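Local coordinates for peptidase M42 (PDB 5DS0) that cleaves amino-terminal residues from peptides as a metal-dependent TET aminopeptidase of the M42 family, at the interface of chains A and B. Sequence-based numbering; all coordinates share one arbitrary frame. Chains: chain A/B, Peptidase M42.

The interface of chains A and B. Residues chain A 264-265, 270, 294; chain B 20-22, 73, 86-88, 216.
A:Gln294 and B:Asn86 meet tip to tip across the interface, with their amide planes turned 55° apart. ND2 of B:Asn86 donates to OE1 of A:Gln294 at 2.7 Å, in the carbonyl plane and on a lone pair. Within chain A, NE2 of A:Gln294 gives a nearly straight bond to the hydroxyl OG1 of A:Thr264 at 3.1 Å, which is likely to fix the flip of the amide and turn OE1 toward chain B. An alanine in place of A:Gln294 would probably leave the B:Asn86 amide without this acceptor and free to turn.

Most other contacts are apolar. CG anti to the backbone N (chi1 167°) sends the A:Tyr265 ring toward B:Leu88, past which it runs in the opposite direction, CE1 lying 3.6 Å from the methyl CD2. The tyrosine CB rests 3.9 Å from CD1 of B:Ile73. CG1 of A:Ile270 lies at the edge of the A:Tyr265 ring, in its plane, and both branches reach chain B. CD1 packs near CG2 of B:Val216, with the B:Ser20 carbonyl O a van der Waals neighbour at 3.5 Å. The CG2 methyl lies above the B:Phe22 ring plane but beyond its rim, 4.0 Å from CE1, the side chains crossing at a slant.

The patch fits a loop and strand ends of one subunit against strands 71-77 and 82-88 and nearby loops of another, and is likely to help hold together the twelve-subunit particle typical of TET aminopeptidases.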
ATOM      1  N   THR A 264      24.090 -19.880  28.234  1.00 35.38           N
ATOM      2  CA  THR A 264      25.036 -18.822  28.586  1.00 35.65           C
ATOM      3  C   THR A 264      24.377 -17.458  28.707  1.00 36.32           C
ATOM      4  O   THR A 264      24.981 -16.525  29.220  1.00 36.98           O
ATOM      5  CB  THR A 264      26.127 -18.700  27.512  1.00 35.89           C
ATOM      6  OG1 THR A 264      25.517 -18.425  26.247  1.00 35.97           O
ATOM      7  CG2 THR A 264      26.921 -19.982  27.405  1.00 35.66           C
ATOM      8  N   TYR A 265      23.160 -17.339  28.193  1.00 37.45           N
ATOM      9  CA  TYR A 265      22.367 -16.124  28.318  1.00 39.12           C
ATOM     10  C   TYR A 265      20.928 -16.393  27.898  1.00 39.15           C
ATOM     11  O   TYR A 265      20.693 -17.069  26.915  1.00 37.67           O
ATOM     12  CB  TYR A 265      22.930 -14.988  27.456  1.00 40.62           C
ATOM     13  CG  TYR A 265      21.957 -13.838  27.336  1.00 42.41           C
ATOM     14  CD1 TYR A 265      21.735 -12.987  28.420  1.00 43.17           C
ATOM     15  CD2 TYR A 265      21.220 -13.625  26.170  1.00 43.48           C
ATOM     16  CE1 TYR A 265      20.835 -11.934  28.338  1.00 44.05           C
ATOM     17  CE2 TYR A 265      20.300 -12.587  26.087  1.00 44.43           C
ATOM     18  CZ  TYR A 265      20.116 -11.744  27.171  1.00 44.77           C
ATOM     19  OH  TYR A 265      19.210 -10.722  27.126  1.00 45.35           O
ATOM     20  N   ILE A 270      21.055 -13.858  33.228  1.00 40.91           N
ATOM     21  CA  ILE A 270      22.469 -14.081  32.882  1.00 39.57           C
ATOM     22  C   ILE A 270      23.119 -14.955  33.963  1.00 37.29           C
ATOM     23  O   ILE A 270      23.176 -14.556  35.115  1.00 37.43           O
ATOM     24  CB  ILE A 270      23.235 -12.759  32.814  1.00 40.44           C
ATOM     25  CG1 ILE A 270      22.565 -11.824  31.803  1.00 41.29           C
ATOM     26  CG2 ILE A 270      24.693 -13.008  32.431  1.00 40.44           C
ATOM     27  CD1 ILE A 270      22.569 -10.376  32.231  1.00 42.25           C
ATOM     28  N   GLN A 294      22.271 -20.240  23.737  1.00 47.08           N
ATOM     29  CA  GLN A 294      21.786 -18.930  24.119  1.00 48.92           C
ATOM     30  C   GLN A 294      20.350 -18.780  23.652  1.00 52.24           C
ATOM     31  O   GLN A 294      20.081 -18.981  22.496  1.00 56.35           O
ATOM     32  CB  GLN A 294      22.669 -17.879  23.465  1.00 50.62           C
ATOM     33  CG  GLN A 294      23.047 -16.745  24.392  1.00 52.31           C
ATOM     34  CD  GLN A 294      24.151 -15.858  23.835  1.00 53.34           C
ATOM     35  OE1 GLN A 294      23.879 -14.871  23.143  1.00 53.19           O
ATOM     36  NE2 GLN A 294      25.402 -16.181  24.171  1.00 53.33           N
TER
ATOM     37  N   SER B  20      25.858  -5.661  31.906  1.00 34.68           N
ATOM     38  CA  SER B  20      24.931  -6.384  32.793  1.00 35.43           C
ATOM     39  C   SER B  20      25.340  -7.843  32.920  1.00 35.70           C
ATOM     40  O   SER B  20      25.523  -8.522  31.917  1.00 36.97           O
ATOM     41  CB  SER B  20      23.486  -6.290  32.278  1.00 35.20           C
ATOM     42  OG  SER B  20      23.082  -4.943  32.159  1.00 34.80           O
ATOM     43  N   GLY B  21      25.469  -8.316  34.149  1.00 36.66           N
ATOM     44  CA  GLY B  21      25.911  -9.687  34.432  1.00 38.49           C
ATOM     45  C   GLY B  21      27.405  -9.872  34.647  1.00 38.91           C
ATOM     46  O   GLY B  21      27.845 -10.923  35.125  1.00 37.65           O
ATOM     47  N   PHE B  22      28.188  -8.861  34.282  1.00 39.69           N
ATOM     48  CA  PHE B  22      29.641  -8.963  34.348  1.00 40.39           C
ATOM     49  C   PHE B  22      30.248  -7.711  34.964  1.00 41.27           C
ATOM     50  O   PHE B  22      31.154  -7.106  34.398  1.00 42.41           O
ATOM     51  CB  PHE B  22      30.209  -9.151  32.951  1.00 39.54           C
ATOM     52  CG  PHE B  22      29.591 -10.268  32.179  1.00 39.45           C
ATOM     53  CD1 PHE B  22      28.379 -10.103  31.536  1.00 39.56           C
ATOM     54  CD2 PHE B  22      30.257 -11.474  32.029  1.00 40.58           C
ATOM     55  CE1 PHE B  22      27.813 -11.137  30.794  1.00 39.93           C
ATOM     56  CE2 PHE B  22      29.699 -12.509  31.280  1.00 40.84           C
ATOM     57  CZ  PHE B  22      28.472 -12.341  30.665  1.00 39.87           C
ATOM     58  N   ILE B  73      26.872  -9.536  24.130  1.00 33.39           N
ATOM     59  CA  ILE B  73      27.402 -10.828  24.499  1.00 33.93           C
ATOM     60  C   ILE B  73      27.534 -11.654  23.229  1.00 34.70           C
ATOM     61  O   ILE B  73      26.693 -11.574  22.340  1.00 34.95           O
ATOM     62  CB  ILE B  73      26.484 -11.529  25.527  1.00 34.54           C
ATOM     63  CG1 ILE B  73      27.142 -12.800  26.055  1.00 35.09           C
ATOM     64  CG2 ILE B  73      25.114 -11.848  24.940  1.00 34.80           C
ATOM     65  CD1 ILE B  73      26.503 -13.312  27.324  1.00 35.32           C
ATOM     66  N   ASN B  86      24.199 -10.921  21.025  1.00 32.40           N
ATOM     67  CA  ASN B  86      22.934 -10.431  21.556  1.00 33.30           C
ATOM     68  C   ASN B  86      23.192  -9.183  22.365  1.00 32.68           C
ATOM     69  O   ASN B  86      24.290  -8.995  22.885  1.00 32.15           O
ATOM     70  CB  ASN B  86      22.267 -11.492  22.410  1.00 34.79           C
ATOM     71  CG  ASN B  86      21.531 -12.506  21.573  1.00 36.44           C
ATOM     72  OD1 ASN B  86      20.673 -12.150  20.772  1.00 36.22           O
ATOM     73  ND2 ASN B  86      21.872 -13.779  21.735  1.00 37.91           N
ATOM     74  N   THR B  87      22.175  -8.339  22.476  1.00 32.99           N
ATOM     75  CA  THR B  87      22.282  -7.123  23.265  1.00 32.79           C
ATOM     76  C   THR B  87      22.046  -7.423  24.735  1.00 33.86           C
ATOM     77  O   THR B  87      21.305  -8.345  25.074  1.00 36.18           O
ATOM     78  CB  THR B  87      21.256  -6.087  22.841  1.00 32.74           C
ATOM     79  OG1 THR B  87      19.942  -6.596  23.085  1.00 34.00           O
ATOM     80  CG2 THR B  87      21.399  -5.745  21.372  1.00 32.00           C
ATOM     81  N   LEU B  88      22.698  -6.656  25.596  1.00 33.71           N
ATOM     82  CA  LEU B  88      22.482  -6.708  27.039  1.00 34.52           C
ATOM     83  C   LEU B  88      21.970  -5.344  27.440  1.00 34.19           C
ATOM     84  O   LEU B  88      22.753  -4.419  27.602  1.00 33.56           O
ATOM     85  CB  LEU B  88      23.783  -7.010  27.785  1.00 34.55           C
ATOM     86  CG  LEU B  88      24.395  -8.382  27.511  1.00 34.96           C
ATOM     87  CD1 LEU B  88      25.711  -8.547  28.264  1.00 34.66           C
ATOM     88  CD2 LEU B  88      23.422  -9.493  27.883  1.00 36.17           C
ATOM     89  N   VAL B 216      18.818  -5.021  32.574  1.00 36.27           N
ATOM     90  CA  VAL B 216      18.147  -6.224  32.080  1.00 36.95           C
ATOM     91  C   VAL B 216      16.920  -6.637  32.910  1.00 38.60           C
ATOM     92  O   VAL B 216      16.387  -7.719  32.700  1.00 40.48           O
ATOM     93  CB  VAL B 216      19.105  -7.454  31.962  1.00 36.88           C
ATOM     94  CG1 VAL B 216      20.201  -7.203  30.940  1.00 36.43           C
ATOM     95  CG2 VAL B 216      19.709  -7.849  33.301  1.00 37.03           C
TER